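Local structure of peroxidase (Cellulomonas bogoriensis 69B4 = DSM 16987, 6QZO) at residues 120-125 and 223-228; 365-370 and 374-379. The protein binds heme b and probably acts as a peroxidase of the dye-decolourising (DyP) type. All coordinates share one frame; numbering follows the deposited sequence.

Interaction 1 joins two loops, 120-125 and 223-228, through buried apolar side chains; interaction 2 folds 365-370 and 374-379, the end of strand 356-366 and the turn into helix 378-381, against each other. Their centres lie about 12 Å apart, and they touch: Leu225 CD2 is 3.3 Å from Val366 O. Strand 356-366 is common ground, since Trp122, Leu123 and Trp224 of interaction 1 all pack on its Ala365. All touching residues of interaction 1 are buried, whereas interaction 2 combines a buried tryptophan-valine-proline core with exposed Glu374 and Arg379, the latter making its polar bond.

Interaction 1: 120-125 and 223-228; sequences PAWLHP and GWLTGG
Leu225 sets one methyl, CD1, against both Pro120 and Trp122, which are themselves packed together, and this branch carries most of the contact. CD1 lies 3.6 Å from Trp122 CZ2, on the six-membered part of the indole, and 3.8 Å from Pro120 CG. The leucine and tryptophan side chains approach from opposite directions, while proline and leucine cross at about a right angle. Beside them Trp224 adds a looser touch, its CZ2 standing 4.2 Å from Pro120 CD. A branched aliphatic chain suits this position because its methyl can meet both an indole and a pyrrolidine without leaving a polar atom behind.

Each side also packs within itself. Pro120 CB rests 3.6 Å above one face of the Trp122 ring, toward its rim, and Leu225 CG lies similarly over the Trp224 ring. With CG set between the backbone N and the carbonyl carbon (chi1 50°), Trp122 brings its indole back over Pro120 and its six-membered ring to the leucine methyl.

Turns hold the bearers in place. A type I turn from Pro120 to Leu123 is closed by Leu123 N to Pro120 O, with Ala121 and Trp122 at its corners. Gly223 O closes the 3-10 segment 223-225 by accepting from Thr226 N, and also takes a 2.7 Å bond from Thr226 OG1. A type II turn follows from Leu225 to Gly228, with Gly227 at the positive-phi position that glycine readily adopts. Farther out, Trp224 NE1 bonds Arg118 O, and both tryptophans pack on Ala365 of strand 356-366.

Away from the heme, this hydrophobic cluster joins a type I turn of the N-terminal half to a 3-10 segment of the C-terminal half in the DyP fold, each half carrying a four-stranded antiparallel sheet of ferredoxin-like order.

Interaction 2: 365-370 and 374-379; sequences AVPGGW and EYVGQR
Arg379 NH2 donates to Gly369 O at 3.0 Å, and this is the hydrogen bond between 365-370 and 374-379. The donor lies in the carbonyl plane, but the N-H...O angle of 137° makes the bond rather bent, and the oxygen is tilted from the guanidinium plane. A bend at chi3 (-78°) turns the long arginine chain toward this carbonyl, with Gly368 CA at the guanidinium edge; Gly368, having no side chain, lets the guanidinium come this close.

Farther along, the Trp370 indole lies across the turn. Val376 CB sits over a face of its six-membered ring in a CH-pi contact, 4.2 Å from the centroid, while CD1 approaches Glu374 O at 3.5 Å. Trp370 NE1 is bonded to Glu76 of helix 61-78. Were Trp370 replaced by an alanine, Val376 would probably lose its aromatic cover and Glu76 its indole donor.

At the other end Pro367 CG packs 3.9 Å from Gly377 CA. Gly377, at the N-cap position, has the positive phi of the type II turn from Tyr375 to Gln378; that turn is reinforced by Tyr375 N bonding to Gln378 OE1.

Apolar packing therefore carries the buried part, while the exposed arginine, a long flexible donor, gives the Gly369 carbonyl one, rather bent, hydrogen bond, and the guanidinium charge would probably polarise that carbonyl.

Interaction 1: 120-125 and 223-228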
# COMPACT_ATOMS: atom_id res chain seq x y z
N PRO A 120 3.04 -31.21 -13.91
CA PRO A 120 1.65 -31.69 -13.96
C PRO A 120 0.94 -31.18 -15.22
O PRO A 120 1.35 -30.15 -15.75
CB PRO A 120 1.02 -31.13 -12.68
CG PRO A 120 1.93 -29.98 -12.26
CD PRO A 120 3.31 -30.35 -12.74
N ALA A 121 -0.07 -31.91 -15.69
CA ALA A 121 -0.86 -31.60 -16.91
C ALA A 121 -1.46 -30.19 -16.83
O ALA A 121 -1.68 -29.56 -17.88
CB ALA A 121 -1.94 -32.64 -17.10
N TRP A 122 -1.74 -29.70 -15.62
CA TRP A 122 -2.44 -28.40 -15.41
C TRP A 122 -1.45 -27.21 -15.30
O TRP A 122 -1.92 -26.11 -15.11
CB TRP A 122 -3.37 -28.49 -14.20
CG TRP A 122 -2.76 -29.04 -12.95
CD1 TRP A 122 -2.98 -30.28 -12.41
CD2 TRP A 122 -1.86 -28.36 -12.05
NE1 TRP A 122 -2.27 -30.42 -11.24
CE2 TRP A 122 -1.58 -29.26 -10.99
CE3 TRP A 122 -1.25 -27.11 -12.03
CZ2 TRP A 122 -0.73 -28.93 -9.94
CZ3 TRP A 122 -0.40 -26.78 -11.00
CH2 TRP A 122 -0.14 -27.69 -9.98
N LEU A 123 -0.15 -27.42 -15.44
CA LEU A 123 0.84 -26.31 -15.29
C LEU A 123 1.06 -25.65 -16.65
O LEU A 123 2.01 -26.02 -17.36
CB LEU A 123 2.17 -26.82 -14.72
CG LEU A 123 3.20 -25.73 -14.44
CD1 LEU A 123 2.59 -24.68 -13.53
CD2 LEU A 123 4.46 -26.31 -13.84
N HIS A 124 0.17 -24.71 -16.99
CA HIS A 124 0.15 -23.96 -18.26
C HIS A 124 -0.76 -22.75 -18.07
O HIS A 124 -1.61 -22.75 -17.18
CB HIS A 124 -0.32 -24.86 -19.43
CG HIS A 124 -1.69 -25.42 -19.25
ND1 HIS A 124 -2.81 -24.62 -19.26
CD2 HIS A 124 -2.14 -26.66 -19.04
CE1 HIS A 124 -3.89 -25.35 -19.05
NE2 HIS A 124 -3.52 -26.60 -18.91
N PRO A 125 -0.61 -21.66 -18.86
CA PRO A 125 -1.55 -20.54 -18.78
C PRO A 125 -3.00 -21.03 -18.93
O PRO A 125 -3.23 -22.00 -19.65
CB PRO A 125 -1.15 -19.65 -19.96
CG PRO A 125 0.33 -19.99 -20.20
CD PRO A 125 0.47 -21.46 -19.85
N GLY A 223 4.96 -37.08 -8.08
CA GLY A 223 5.20 -37.36 -6.65
C GLY A 223 5.74 -36.16 -5.90
O GLY A 223 5.49 -36.06 -4.69
N TRP A 224 6.46 -35.27 -6.58
CA TRP A 224 7.12 -34.09 -5.94
C TRP A 224 6.09 -33.08 -5.41
O TRP A 224 6.48 -32.23 -4.58
CB TRP A 224 8.10 -33.42 -6.91
CG TRP A 224 7.47 -32.64 -8.03
CD1 TRP A 224 7.23 -33.10 -9.29
CD2 TRP A 224 7.07 -31.26 -8.01
NE1 TRP A 224 6.67 -32.10 -10.05
CE2 TRP A 224 6.57 -30.96 -9.30
CE3 TRP A 224 7.08 -30.25 -7.05
CZ2 TRP A 224 6.10 -29.70 -9.64
CZ3 TRP A 224 6.60 -29.00 -7.39
CH2 TRP A 224 6.12 -28.73 -8.67
N LEU A 225 4.83 -33.15 -5.86
CA LEU A 225 3.77 -32.20 -5.43
C LEU A 225 3.03 -32.67 -4.17
O LEU A 225 2.08 -31.96 -3.78
CB LEU A 225 2.78 -31.99 -6.58
CG LEU A 225 3.06 -30.79 -7.46
CD1 LEU A 225 2.07 -30.79 -8.60
CD2 LEU A 225 2.96 -29.48 -6.68
N THR A 226 3.43 -33.78 -3.54
CA THR A 226 2.83 -34.24 -2.26
C THR A 226 2.89 -33.10 -1.23
O THR A 226 4.00 -32.61 -0.99
CB THR A 226 3.57 -35.43 -1.63
OG1 THR A 226 3.78 -36.40 -2.65
CG2 THR A 226 2.80 -36.02 -0.47
N GLY A 227 1.74 -32.76 -0.63
CA GLY A 227 1.61 -31.65 0.34
C GLY A 227 1.46 -30.30 -0.36
O GLY A 227 1.31 -29.26 0.34
N GLY A 228 1.50 -30.31 -1.69
CA GLY A 228 1.50 -29.10 -2.53
C GLY A 228 0.13 -28.85 -3.13
O GLY A 228 -0.86 -29.51 -2.74

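Interaction 2: 365-370 and 374-379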
# COMPACT_ATOMS: atom_id res chain seq x y z
N ALA A 365 2.59 -24.05 -9.90
CA ALA A 365 2.60 -25.29 -9.10
C ALA A 365 3.29 -24.95 -7.78
O ALA A 365 4.37 -24.36 -7.81
CB ALA A 365 3.32 -26.37 -9.85
N VAL A 366 2.67 -25.32 -6.67
CA VAL A 366 3.13 -24.96 -5.31
C VAL A 366 3.66 -26.23 -4.65
O VAL A 366 2.89 -27.14 -4.35
CB VAL A 366 1.98 -24.31 -4.52
CG1 VAL A 366 2.37 -24.00 -3.09
CG2 VAL A 366 1.50 -23.05 -5.23
N PRO A 367 4.99 -26.33 -4.42
CA PRO A 367 5.54 -27.46 -3.69
C PRO A 367 4.86 -27.63 -2.34
O PRO A 367 4.25 -26.68 -1.83
CB PRO A 367 7.02 -27.11 -3.47
CG PRO A 367 7.33 -26.08 -4.52
CD PRO A 367 6.03 -25.37 -4.83
N GLY A 368 4.99 -28.84 -1.78
CA GLY A 368 4.59 -29.15 -0.41
C GLY A 368 5.48 -28.40 0.55
O GLY A 368 6.38 -27.70 0.07
N GLY A 369 5.23 -28.55 1.85
CA GLY A 369 6.05 -27.95 2.91
C GLY A 369 7.37 -28.69 3.07
O GLY A 369 7.67 -29.60 2.26
N TRP A 370 8.13 -28.28 4.09
CA TRP A 370 9.47 -28.81 4.41
C TRP A 370 9.72 -28.64 5.90
O TRP A 370 8.96 -27.88 6.55
CB TRP A 370 10.53 -28.13 3.53
CG TRP A 370 10.98 -26.77 3.98
CD1 TRP A 370 12.09 -26.48 4.72
CD2 TRP A 370 10.37 -25.51 3.66
NE1 TRP A 370 12.20 -25.13 4.91
CE2 TRP A 370 11.16 -24.50 4.26
CE3 TRP A 370 9.23 -25.12 2.95
CZ2 TRP A 370 10.84 -23.15 4.18
CZ3 TRP A 370 8.92 -23.78 2.86
CH2 TRP A 370 9.71 -22.81 3.48
N GLU A 374 15.61 -29.20 5.33
CA GLU A 374 15.16 -29.36 3.93
C GLU A 374 15.11 -27.97 3.28
O GLU A 374 15.43 -26.99 3.96
CB GLU A 374 13.82 -30.11 3.90
CG GLU A 374 13.89 -31.50 4.51
CD GLU A 374 12.56 -32.25 4.59
OE1 GLU A 374 11.50 -31.65 4.33
OE2 GLU A 374 12.59 -33.48 4.84
N TYR A 375 14.75 -27.90 2.00
CA TYR A 375 14.53 -26.62 1.26
C TYR A 375 13.30 -26.75 0.36
O TYR A 375 12.96 -27.87 -0.09
CB TYR A 375 15.80 -26.20 0.52
CG TYR A 375 16.16 -27.03 -0.69
CD1 TYR A 375 15.66 -26.71 -1.94
CD2 TYR A 375 17.02 -28.10 -0.59
CE1 TYR A 375 16.01 -27.44 -3.06
CE2 TYR A 375 17.38 -28.85 -1.70
CZ TYR A 375 16.87 -28.51 -2.94
OH TYR A 375 17.21 -29.25 -4.04
N VAL A 376 12.63 -25.63 0.13
CA VAL A 376 11.34 -25.59 -0.61
C VAL A 376 11.61 -26.07 -2.05
O VAL A 376 12.54 -25.54 -2.69
CB VAL A 376 10.69 -24.20 -0.56
CG1 VAL A 376 11.53 -23.15 -1.28
CG2 VAL A 376 9.27 -24.23 -1.11
N GLY A 377 10.84 -27.06 -2.51
CA GLY A 377 10.88 -27.57 -3.90
C GLY A 377 11.93 -28.64 -4.06
O GLY A 377 12.17 -29.08 -5.20
N GLN A 378 12.51 -29.09 -2.95
CA GLN A 378 13.60 -30.11 -2.93
C GLN A 378 13.16 -31.39 -3.67
O GLN A 378 13.97 -31.91 -4.46
CB GLN A 378 13.98 -30.39 -1.49
CG GLN A 378 15.13 -31.38 -1.33
CD GLN A 378 15.55 -31.45 0.11
OE1 GLN A 378 14.89 -30.91 1.00
NE2 GLN A 378 16.67 -32.11 0.36
N ARG A 379 11.95 -31.89 -3.42
CA ARG A 379 11.42 -33.15 -4.04
C ARG A 379 11.38 -33.01 -5.57
O ARG A 379 11.53 -34.04 -6.24
CB ARG A 379 10.04 -33.52 -3.49
CG ARG A 379 10.06 -34.09 -2.07
CD ARG A 379 8.69 -34.54 -1.56
NE ARG A 379 7.87 -33.41 -1.12
CZ ARG A 379 7.85 -32.88 0.11
NH1 ARG A 379 8.61 -33.38 1.08
NH2 ARG A 379 7.06 -31.86 0.39